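Local coordinates for protein type ii site-specific deoxyribonuclease (Klebsiella pneumoniae, PDB 6EKR) that probably cleaves DNA site-specifically, as the Type IIP restriction endonuclease Kpn2I with a PD-(D/E)xK nuclease fold, at residues 85-95 with 140-148; 111-119 with 133-141. The protein carries 2 engineered substitutions. All coordinates share one frame; numbering follows the deposited sequence.

Contact 1: residues 85-95 with 140-148; sequences FREFNESLRDI and FMAAVLKWM. With SO4 (sulfate ion), chain B.
Trp147 presses its indole against Phe85, Asn89, Leu92 and Arg93, four residues of 85-95, on and just after helix 78-91. Its CB meets Arg93 NH1 at 3.3 Å, and CG and CD1 continue along the same guanidinium, whose plane is turned 50° from that of the indole and which carries the carbonyl O of Trp147 over one of its faces. At the ring fusion, Trp147 CD2 lies 3.3 Å from Asn89 OD1, which sits above one indole face, while Ala143 O from the tryptophan's own helix lies over the opposite one. Farther out, CE3 touches Leu92 CD1 at the ring edge. The outermost atom, CH2, reaches Phe85 CE2 at 3.8 Å. The indole gets there because CG stands beside the backbone N and anti to the carbonyl carbon (chi1 -77°).

Phe85 also meets Phe140 in an edge contact, its CZ lying 3.9 Å from Phe140 CE1. A sulfate, probably from the crystallisation liquor, lies over one Phe85 face, and Arg86 NH2 makes one weak hydrogen bond to its O1 (3.3 Å). Beyond the tryptophan, the selenium of Met148, a selenomethionine, packs 4.0 Å from Leu92 CD2 and also touches Ile95, while Val144 CG1 reaches the edge of the Phe88 ring.

Helices 22-39 and 286-298 add apolar side chains around this junction. The two segments are thus joined mainly by dispersion, without a hydrogen bond between them; Asn89 lies over the indole face, its amide orientation doubtful at this resolution, and Arg93 occupies the solvent-facing margin.

Contact 2: residues 111-119 with 133-141; sequences IYTSVMSVA and PGTFFEIFM
Ser114 O receives the hydroxyl of Ser117 (OG to O, 2.6 Å) and, more weakly, the amide of Val118 (N to O, 3.5 Å), while Phe136 CE2 comes up to it from the other helix. The Ser117 hydroxyl approaches from above the carbonyl plane, 37° out of it. This buried oxygen therefore has its polar partners on its own helix and only carbon facing it across the interface.

The ring of Phe136 is covered by Val118, whose CG2 stands 3.8 Å from the ring centroid in a CH-pi contact, 18° off the normal. That methyl lies anti to the carbonyl carbon, the branch of the valine turned to the ring. One turn along, Ser114 repeats the arrangement on Phe140: its CB is 3.9 Å from the ring centroid, over the face, and its OG hydrogen-bonds back to Ile110 O. Ile111 CG1 meets the same ring at its edge, 3.6 Å from Phe140 CE2, and Ile111 CG2 packs 3.9 Å from the selenium of Met141, likewise a selenomethionine. Between these pairs, Val115 directs CG2 obliquely at the Phe137 ring. Ala119 CB meets Pro133 CB at 4.0 Å, where the backbones are closest.

The helices run antiparallel, at 154° between their directions, as successive members of an alpha-helical hairpin. Helix 22-39 also packs on Phe136, and helix 286-298 on Ile111 and Met141. The interface is largely apolar, held by dispersion and burial; the Ser114 oxygens that reach the rings are already bonded within their own helix, OG to Ile110 O and O by Ser117.

After helix 3-16 the chain forms helix 22-39, which later covers part of both interfaces. Helices 78-91, 101-125 and 132-148 then follow in succession. Contact 2 closes the shorter loop, joining the second of these to the third. Contact 1 brings the first onto the far end of the third, so the loop of contact 2 lies within that of contact 1; the two nest and do not cross. Helix 132-148 serves both, with Phe140 touching each partner helix, and the sites touch directly where Phe85 CE1 packs on Ser114 OG. The result is a three-helix assembly, joined by helix 286-298 from the C-terminal end of the chain.

Contact 1: residues 85-95 with 140-148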
loop_
_atom_site.group_PDB
_atom_site.type_symbol
_atom_site.label_atom_id
_atom_site.label_comp_id
_atom_site.label_asym_id
_atom_site.label_seq_id
_atom_site.Cartn_x
_atom_site.Cartn_y
_atom_site.Cartn_z
ATOM N N PHE A 85 -8.835 -31.691 14.143
ATOM C CA PHE A 85 -8.973 -30.456 14.906
ATOM C C PHE A 85 -8.873 -30.678 16.416
ATOM O O PHE A 85 -8.214 -29.903 17.118
ATOM C CB PHE A 85 -10.297 -29.767 14.556
ATOM C CG PHE A 85 -10.262 -28.269 14.712
ATOM C CD1 PHE A 85 -9.891 -27.453 13.647
ATOM C CD2 PHE A 85 -10.601 -27.675 15.914
ATOM C CE1 PHE A 85 -9.850 -26.076 13.784
ATOM C CE2 PHE A 85 -10.556 -26.305 16.056
ATOM C CZ PHE A 85 -10.178 -25.503 14.992
ATOM N N ARG A 86 -9.516 -31.735 16.914
ATOM C CA ARG A 86 -9.488 -32.039 18.354
ATOM C C ARG A 86 -8.095 -32.394 18.871
ATOM O O ARG A 86 -7.714 -32.000 19.973
ATOM C CB ARG A 86 -10.505 -33.129 18.727
ATOM C CG ARG A 86 -11.981 -32.710 18.538
ATOM C CD ARG A 86 -12.309 -31.384 19.264
ATOM N NE ARG A 86 -13.428 -30.654 18.648
ATOM C CZ ARG A 86 -13.775 -29.394 18.935
ATOM N NH1 ARG A 86 -13.094 -28.684 19.838
ATOM N NH2 ARG A 86 -14.814 -28.842 18.313
ATOM N N GLU A 87 -7.340 -33.136 18.070
ATOM C CA GLU A 87 -6.002 -33.558 18.458
ATOM C C GLU A 87 -5.049 -32.379 18.364
ATOM O O GLU A 87 -4.226 -32.167 19.259
ATOM C CB GLU A 87 -5.548 -34.738 17.601
ATOM C CG GLU A 87 -6.444 -35.959 17.797
ATOM C CD GLU A 87 -6.185 -37.084 16.814
ATOM O OE1 GLU A 87 -6.274 -38.264 17.242
ATOM O OE2 GLU A 87 -5.903 -36.788 15.628
ATOM N N PHE A 88 -5.184 -31.600 17.290
ATOM C CA PHE A 88 -4.493 -30.321 17.177
ATOM C C PHE A 88 -4.729 -29.478 18.433
ATOM O O PHE A 88 -3.796 -28.920 19.000
ATOM C CB PHE A 88 -4.934 -29.580 15.904
ATOM C CG PHE A 88 -4.639 -28.098 15.916
ATOM C CD1 PHE A 88 -3.330 -27.628 15.854
ATOM C CD2 PHE A 88 -5.680 -27.173 15.984
ATOM C CE1 PHE A 88 -3.063 -26.268 15.869
ATOM C CE2 PHE A 88 -5.421 -25.816 15.995
ATOM C CZ PHE A 88 -4.106 -25.361 15.937
ATOM N N ASN A 89 -5.982 -29.424 18.870
ATOM C CA ASN A 89 -6.365 -28.681 20.064
ATOM C C ASN A 89 -5.665 -29.165 21.335
ATOM O O ASN A 89 -5.243 -28.350 22.158
ATOM C CB ASN A 89 -7.890 -28.725 20.235
ATOM C CG ASN A 89 -8.391 -27.854 21.377
ATOM O OD1 ASN A 89 -7.805 -26.822 21.700
ATOM N ND2 ASN A 89 -9.501 -28.264 21.982
ATOM N N GLU A 90 -5.546 -30.484 21.489
ATOM C CA GLU A 90 -4.907 -31.073 22.672
ATOM C C GLU A 90 -3.391 -30.993 22.651
ATOM O O GLU A 90 -2.758 -30.941 23.706
ATOM C CB GLU A 90 -5.350 -32.519 22.885
ATOM C CG GLU A 90 -6.537 -32.647 23.816
ATOM C CD GLU A 90 -7.542 -33.698 23.369
ATOM O OE1 GLU A 90 -7.289 -34.404 22.365
ATOM O OE2 GLU A 90 -8.598 -33.804 24.032
ATOM N N SER A 91 -2.808 -30.987 21.457
ATOM C CA SER A 91 -1.363 -30.880 21.326
ATOM C C SER A 91 -0.852 -29.485 21.708
ATOM O O SER A 91 0.272 -29.355 22.202
ATOM C CB SER A 91 -0.908 -31.287 19.927
ATOM O OG SER A 91 -1.656 -30.617 18.936
ATOM N N LEU A 92 -1.677 -28.454 21.512
ATOM C CA LEU A 92 -1.327 -27.100 21.955
ATOM C C LEU A 92 -1.149 -26.976 23.482
ATOM O O LEU A 92 -0.361 -26.151 23.945
ATOM C CB LEU A 92 -2.344 -26.079 21.451
ATOM C CG LEU A 92 -2.521 -25.927 19.937
ATOM C CD1 LEU A 92 -3.865 -25.304 19.593
ATOM C CD2 LEU A 92 -1.379 -25.120 19.332
ATOM N N ARG A 93 -1.869 -27.796 24.253
ATOM C CA ARG A 93 -1.718 -27.840 25.720
ATOM C C ARG A 93 -0.359 -28.378 26.181
ATOM O O ARG A 93 0.169 -27.958 27.213
ATOM C CB ARG A 93 -2.838 -28.666 26.366
ATOM C CG ARG A 93 -4.058 -27.854 26.841
ATOM C CD ARG A 93 -5.077 -27.626 25.723
ATOM N NE ARG A 93 -6.308 -27.004 26.215
ATOM C CZ ARG A 93 -7.080 -26.191 25.495
ATOM N NH1 ARG A 93 -6.742 -25.886 24.244
ATOM N NH2 ARG A 93 -8.183 -25.672 26.026
ATOM N N ASP A 94 0.191 -29.318 25.419
ATOM C CA ASP A 94 1.531 -29.840 25.682
ATOM C C ASP A 94 2.455 -29.661 24.465
ATOM O O ASP A 94 2.959 -30.629 23.883
ATOM C CB ASP A 94 1.490 -31.301 26.188
ATOM C CG ASP A 94 0.630 -32.221 25.313
ATOM O OD1 ASP A 94 0.128 -31.782 24.254
ATOM O OD2 ASP A 94 0.454 -33.398 25.689
ATOM N N ILE A 95 2.655 -28.400 24.086
ATOM C CA ILE A 95 3.592 -28.047 23.018
ATOM C C ILE A 95 4.990 -27.851 23.597
ATOM O O ILE A 95 5.983 -28.058 22.898
ATOM C CB ILE A 95 3.131 -26.799 22.205
ATOM C CG1 ILE A 95 4.090 -26.524 21.043
ATOM C CG2 ILE A 95 2.987 -25.579 23.106
ATOM C CD1 ILE A 95 3.622 -25.461 20.077
ATOM N N PHE A 140 -9.479 -16.363 14.142
ATOM C CA PHE A 140 -9.091 -17.747 14.275
ATOM C C PHE A 140 -7.780 -17.879 15.013
ATOM O O PHE A 140 -7.682 -18.649 15.967
ATOM C CB PHE A 140 -8.949 -18.381 12.904
ATOM C CG PHE A 140 -8.482 -19.796 12.948
ATOM C CD1 PHE A 140 -9.327 -20.806 13.409
ATOM C CD2 PHE A 140 -7.195 -20.127 12.529
ATOM C CE1 PHE A 140 -8.901 -22.118 13.451
ATOM C CE2 PHE A 140 -6.760 -21.443 12.568
ATOM C CZ PHE A 140 -7.619 -22.440 13.025
HETATM N N MSE A 141 -6.770 -17.135 14.562
HETATM C CA MSE A 141 -5.453 -17.208 15.154
HETATM C C MSE A 141 -5.501 -16.738 16.587
HETATM O O MSE A 141 -4.857 -17.319 17.454
HETATM C CB MSE A 141 -4.452 -16.398 14.355
HETATM C CG MSE A 141 -4.064 -17.056 13.047
HETATM SE SE MSE A 141 -3.676 -18.986 13.187
HETATM C CE MSE A 141 -2.187 -18.896 14.466
ATOM N N ALA A 142 -6.289 -15.699 16.835
ATOM C CA ALA A 142 -6.468 -15.182 18.168
ATOM C C ALA A 142 -7.108 -16.266 19.007
ATOM O O ALA A 142 -6.776 -16.419 20.183
ATOM C CB ALA A 142 -7.333 -13.948 18.137
ATOM N N ALA A 143 -8.012 -17.034 18.400
ATOM C CA ALA A 143 -8.584 -18.181 19.085
ATOM C C ALA A 143 -7.490 -19.180 19.478
ATOM O O ALA A 143 -7.322 -19.460 20.670
ATOM C CB ALA A 143 -9.654 -18.837 18.250
ATOM N N VAL A 144 -6.729 -19.683 18.496
ATOM C CA VAL A 144 -5.694 -20.694 18.784
ATOM C C VAL A 144 -4.614 -20.179 19.743
ATOM O O VAL A 144 -4.252 -20.881 20.698
ATOM C CB VAL A 144 -5.061 -21.407 17.521
ATOM C CG1 VAL A 144 -6.043 -21.498 16.361
ATOM C CG2 VAL A 144 -3.758 -20.759 17.081
ATOM N N LEU A 145 -4.098 -18.982 19.509
ATOM C CA LEU A 145 -3.059 -18.459 20.382
ATOM C C LEU A 145 -3.519 -18.393 21.832
ATOM O O LEU A 145 -2.704 -18.362 22.745
ATOM C CB LEU A 145 -2.591 -17.088 19.911
ATOM C CG LEU A 145 -1.653 -17.098 18.707
ATOM C CD1 LEU A 145 -1.260 -15.689 18.330
ATOM C CD2 LEU A 145 -0.429 -17.923 19.013
ATOM N N LYS A 146 -4.828 -18.382 22.039
ATOM C CA LYS A 146 -5.384 -18.297 23.384
ATOM C C LYS A 146 -5.432 -19.659 24.057
ATOM O O LYS A 146 -5.303 -19.765 25.270
ATOM C CB LYS A 146 -6.784 -17.694 23.339
ATOM C CG LYS A 146 -7.396 -17.451 24.697
ATOM C CD LYS A 146 -6.842 -16.193 25.330
ATOM C CE LYS A 146 -7.591 -15.850 26.601
ATOM N NZ LYS A 146 -7.201 -14.521 27.129
ATOM N N TRP A 147 -5.629 -20.702 23.264
ATOM C CA TRP A 147 -5.626 -22.055 23.785
ATOM C C TRP A 147 -4.232 -22.402 24.259
ATOM O O TRP A 147 -4.051 -23.092 25.258
ATOM C CB TRP A 147 -6.024 -23.048 22.699
ATOM C CG TRP A 147 -7.480 -23.104 22.409
ATOM C CD1 TRP A 147 -8.495 -22.798 23.259
ATOM C CD2 TRP A 147 -8.090 -23.527 21.189
ATOM N NE1 TRP A 147 -9.703 -22.988 22.639
ATOM C CE2 TRP A 147 -9.481 -23.439 21.366
ATOM C CE3 TRP A 147 -7.595 -23.969 19.962
ATOM C CZ2 TRP A 147 -10.380 -23.771 20.363
ATOM C CZ3 TRP A 147 -8.489 -24.297 18.969
ATOM C CH2 TRP A 147 -9.864 -24.199 19.173
HETATM N N MSE A 148 -3.247 -21.918 23.516
HETATM C CA MSE A 148 -1.863 -22.316 23.695
HETATM C C MSE A 148 -1.184 -21.650 24.878
HETATM O O MSE A 148 -0.755 -22.322 25.809
HETATM C CB MSE A 148 -1.082 -22.016 22.427
HETATM C CG MSE A 148 0.293 -22.615 22.406
HETATM SE SE MSE A 148 1.110 -22.270 20.709
HETATM C CE MSE A 148 1.226 -20.343 20.832
HETATM S S SO4 B . -14.658 -27.864 14.436
HETATM O O1 SO4 B . -14.751 -29.208 15.007
HETATM O O2 SO4 B . -15.319 -26.942 15.355
HETATM O O3 SO4 B . -15.312 -27.832 13.126
HETATM O O4 SO4 B . -13.261 -27.461 14.281
#

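Contact 2: residues 111-119 with 133-141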
loop_
_atom_site.group_PDB
_atom_site.type_symbol
_atom_site.label_atom_id
_atom_site.label_comp_id
_atom_site.label_asym_id
_atom_site.label_seq_id
_atom_site.Cartn_x
_atom_site.Cartn_y
_atom_site.Cartn_z
ATOM N N ILE A 111 -4.793 -25.025 10.321
ATOM C CA ILE A 111 -4.926 -23.587 10.146
ATOM C C ILE A 111 -5.285 -23.294 8.689
ATOM O O ILE A 111 -6.240 -22.567 8.422
ATOM C CB ILE A 111 -3.655 -22.831 10.575
ATOM C CG1 ILE A 111 -3.505 -22.876 12.091
ATOM C CG2 ILE A 111 -3.699 -21.382 10.121
ATOM C CD1 ILE A 111 -2.068 -22.744 12.568
ATOM N N TYR A 112 -4.538 -23.888 7.759
ATOM C CA TYR A 112 -4.762 -23.687 6.326
ATOM C C TYR A 112 -6.213 -23.954 5.959
ATOM O O TYR A 112 -6.878 -23.104 5.369
ATOM C CB TYR A 112 -3.841 -24.584 5.488
ATOM C CG TYR A 112 -3.893 -24.314 3.996
ATOM C CD1 TYR A 112 -3.260 -23.204 3.453
ATOM C CD2 TYR A 112 -4.573 -25.169 3.133
ATOM C CE1 TYR A 112 -3.302 -22.943 2.090
ATOM C CE2 TYR A 112 -4.628 -24.919 1.760
ATOM C CZ TYR A 112 -3.982 -23.797 1.250
ATOM O OH TYR A 112 -4.000 -23.525 -0.098
ATOM N N THR A 113 -6.689 -25.138 6.320
ATOM C CA THR A 113 -8.033 -25.568 6.008
ATOM C C THR A 113 -9.067 -24.637 6.630
ATOM O O THR A 113 -10.014 -24.238 5.955
ATOM C CB THR A 113 -8.236 -27.031 6.467
ATOM O OG1 THR A 113 -7.368 -27.874 5.706
ATOM C CG2 THR A 113 -9.676 -27.502 6.286
ATOM N N SER A 114 -8.880 -24.283 7.898
ATOM C CA SER A 114 -9.854 -23.446 8.595
ATOM C C SER A 114 -10.040 -22.103 7.886
ATOM O O SER A 114 -11.162 -21.739 7.535
ATOM C CB SER A 114 -9.448 -23.216 10.051
ATOM O OG SER A 114 -9.547 -24.398 10.821
ATOM N N VAL A 115 -8.932 -21.386 7.674
ATOM C CA VAL A 115 -8.927 -20.077 7.021
ATOM C C VAL A 115 -9.335 -20.159 5.551
ATOM O O VAL A 115 -10.110 -19.329 5.073
ATOM C CB VAL A 115 -7.557 -19.374 7.166
ATOM C CG1 VAL A 115 -7.424 -18.233 6.187
ATOM C CG2 VAL A 115 -7.374 -18.861 8.575
HETATM N N MSE A 116 -8.829 -21.160 4.839
HETATM C CA MSE A 116 -9.082 -21.270 3.405
HETATM C C MSE A 116 -10.474 -21.770 3.106
HETATM O O MSE A 116 -10.981 -21.554 2.013
HETATM C CB MSE A 116 -8.046 -22.158 2.722
HETATM C CG MSE A 116 -6.688 -21.509 2.587
HETATM SE SE MSE A 116 -6.738 -19.942 1.412
HETATM C CE MSE A 116 -6.706 -20.895 -0.294
ATOM N N SER A 117 -11.093 -22.436 4.072
ATOM C CA SER A 117 -12.461 -22.892 3.909
ATOM C C SER A 117 -13.380 -21.695 3.930
ATOM O O SER A 117 -14.301 -21.601 3.118
ATOM C CB SER A 117 -12.859 -23.857 5.020
ATOM O OG SER A 117 -12.879 -23.196 6.270
ATOM N N VAL A 118 -13.127 -20.768 4.853
ATOM C CA VAL A 118 -13.919 -19.553 4.905
ATOM C C VAL A 118 -13.653 -18.693 3.673
ATOM O O VAL A 118 -14.585 -18.184 3.062
ATOM C CB VAL A 118 -13.675 -18.766 6.182
ATOM C CG1 VAL A 118 -14.409 -17.445 6.127
ATOM C CG2 VAL A 118 -14.142 -19.559 7.377
ATOM N N ALA A 119 -12.388 -18.564 3.299
ATOM C CA ALA A 119 -11.999 -17.737 2.163
ATOM C C ALA A 119 -12.659 -18.182 0.855
ATOM O O ALA A 119 -13.255 -17.361 0.156
ATOM C CB ALA A 119 -10.463 -17.693 2.026
ATOM N N PRO A 133 -12.507 -12.647 5.021
ATOM C CA PRO A 133 -11.546 -13.735 5.225
ATOM C C PRO A 133 -10.312 -13.287 6.011
ATOM O O PRO A 133 -9.826 -14.022 6.873
ATOM C CB PRO A 133 -11.156 -14.142 3.798
ATOM C CG PRO A 133 -12.289 -13.710 2.965
ATOM C CD PRO A 133 -12.742 -12.421 3.583
ATOM N N GLY A 134 -9.815 -12.090 5.721
ATOM C CA GLY A 134 -8.751 -11.513 6.515
ATOM C C GLY A 134 -9.196 -11.398 7.958
ATOM O O GLY A 134 -8.434 -11.717 8.876
ATOM N N THR A 135 -10.438 -10.958 8.158
ATOM C CA THR A 135 -10.992 -10.803 9.498
ATOM C C THR A 135 -11.072 -12.147 10.213
ATOM O O THR A 135 -10.743 -12.246 11.405
ATOM C CB THR A 135 -12.383 -10.137 9.503
ATOM O OG1 THR A 135 -12.423 -9.080 8.543
ATOM C CG2 THR A 135 -12.678 -9.555 10.879
ATOM N N PHE A 136 -11.503 -13.178 9.492
ATOM C CA PHE A 136 -11.584 -14.488 10.099
ATOM C C PHE A 136 -10.188 -15.026 10.461
ATOM O O PHE A 136 -9.993 -15.560 11.559
ATOM C CB PHE A 136 -12.399 -15.474 9.255
ATOM C CG PHE A 136 -12.521 -16.820 9.888
ATOM C CD1 PHE A 136 -13.447 -17.040 10.898
ATOM C CD2 PHE A 136 -11.659 -17.851 9.526
ATOM C CE1 PHE A 136 -13.539 -18.274 11.521
ATOM C CE2 PHE A 136 -11.745 -19.086 10.129
ATOM C CZ PHE A 136 -12.692 -19.299 11.133
ATOM N N PHE A 137 -9.222 -14.854 9.558
ATOM C CA PHE A 137 -7.841 -15.226 9.837
ATOM C C PHE A 137 -7.362 -14.691 11.193
ATOM O O PHE A 137 -6.876 -15.460 12.009
ATOM C CB PHE A 137 -6.917 -14.807 8.686
ATOM C CG PHE A 137 -5.480 -15.311 8.804
ATOM C CD1 PHE A 137 -5.154 -16.428 9.575
ATOM C CD2 PHE A 137 -4.459 -14.669 8.111
ATOM C CE1 PHE A 137 -3.844 -16.876 9.673
ATOM C CE2 PHE A 137 -3.139 -15.115 8.198
ATOM C CZ PHE A 137 -2.832 -16.225 8.978
ATOM N N GLU A 138 -7.518 -13.396 11.447
ATOM C CA GLU A 138 -7.145 -12.838 12.747
ATOM C C GLU A 138 -7.886 -13.511 13.917
ATOM O O GLU A 138 -7.261 -13.965 14.883
ATOM C CB GLU A 138 -7.385 -11.332 12.783
ATOM C CG GLU A 138 -7.249 -10.757 14.186
ATOM C CD GLU A 138 -7.471 -9.270 14.264
ATOM O OE1 GLU A 138 -8.420 -8.774 13.630
ATOM O OE2 GLU A 138 -6.700 -8.598 14.983
ATOM N N ILE A 139 -9.215 -13.553 13.817
ATOM C CA ILE A 139 -10.099 -14.129 14.831
ATOM C C ILE A 139 -9.712 -15.571 15.186
ATOM O O ILE A 139 -9.644 -15.946 16.370
ATOM C CB ILE A 139 -11.549 -14.126 14.308
ATOM C CG1 ILE A 139 -12.159 -12.740 14.426
ATOM C CG2 ILE A 139 -12.429 -15.141 15.044
ATOM C CD1 ILE A 139 -13.501 -12.684 13.750
ATOM N N PHE A 140 -9.479 -16.363 14.142
ATOM C CA PHE A 140 -9.091 -17.747 14.275
ATOM C C PHE A 140 -7.780 -17.879 15.013
ATOM O O PHE A 140 -7.682 -18.649 15.967
ATOM C CB PHE A 140 -8.949 -18.381 12.904
ATOM C CG PHE A 140 -8.482 -19.796 12.948
ATOM C CD1 PHE A 140 -9.327 -20.806 13.409
ATOM C CD2 PHE A 140 -7.195 -20.127 12.529
ATOM C CE1 PHE A 140 -8.901 -22.118 13.451
ATOM C CE2 PHE A 140 -6.760 -21.443 12.568
ATOM C CZ PHE A 140 -7.619 -22.440 13.025
HETATM N N MSE A 141 -6.770 -17.135 14.562
HETATM C CA MSE A 141 -5.453 -17.208 15.154
HETATM C C MSE A 141 -5.501 -16.738 16.587
HETATM O O MSE A 141 -4.857 -17.319 17.454
HETATM C CB MSE A 141 -4.452 -16.398 14.355
HETATM C CG MSE A 141 -4.064 -17.056 13.047
HETATM SE SE MSE A 141 -3.676 -18.986 13.187
HETATM C CE MSE A 141 -2.187 -18.896 14.466
#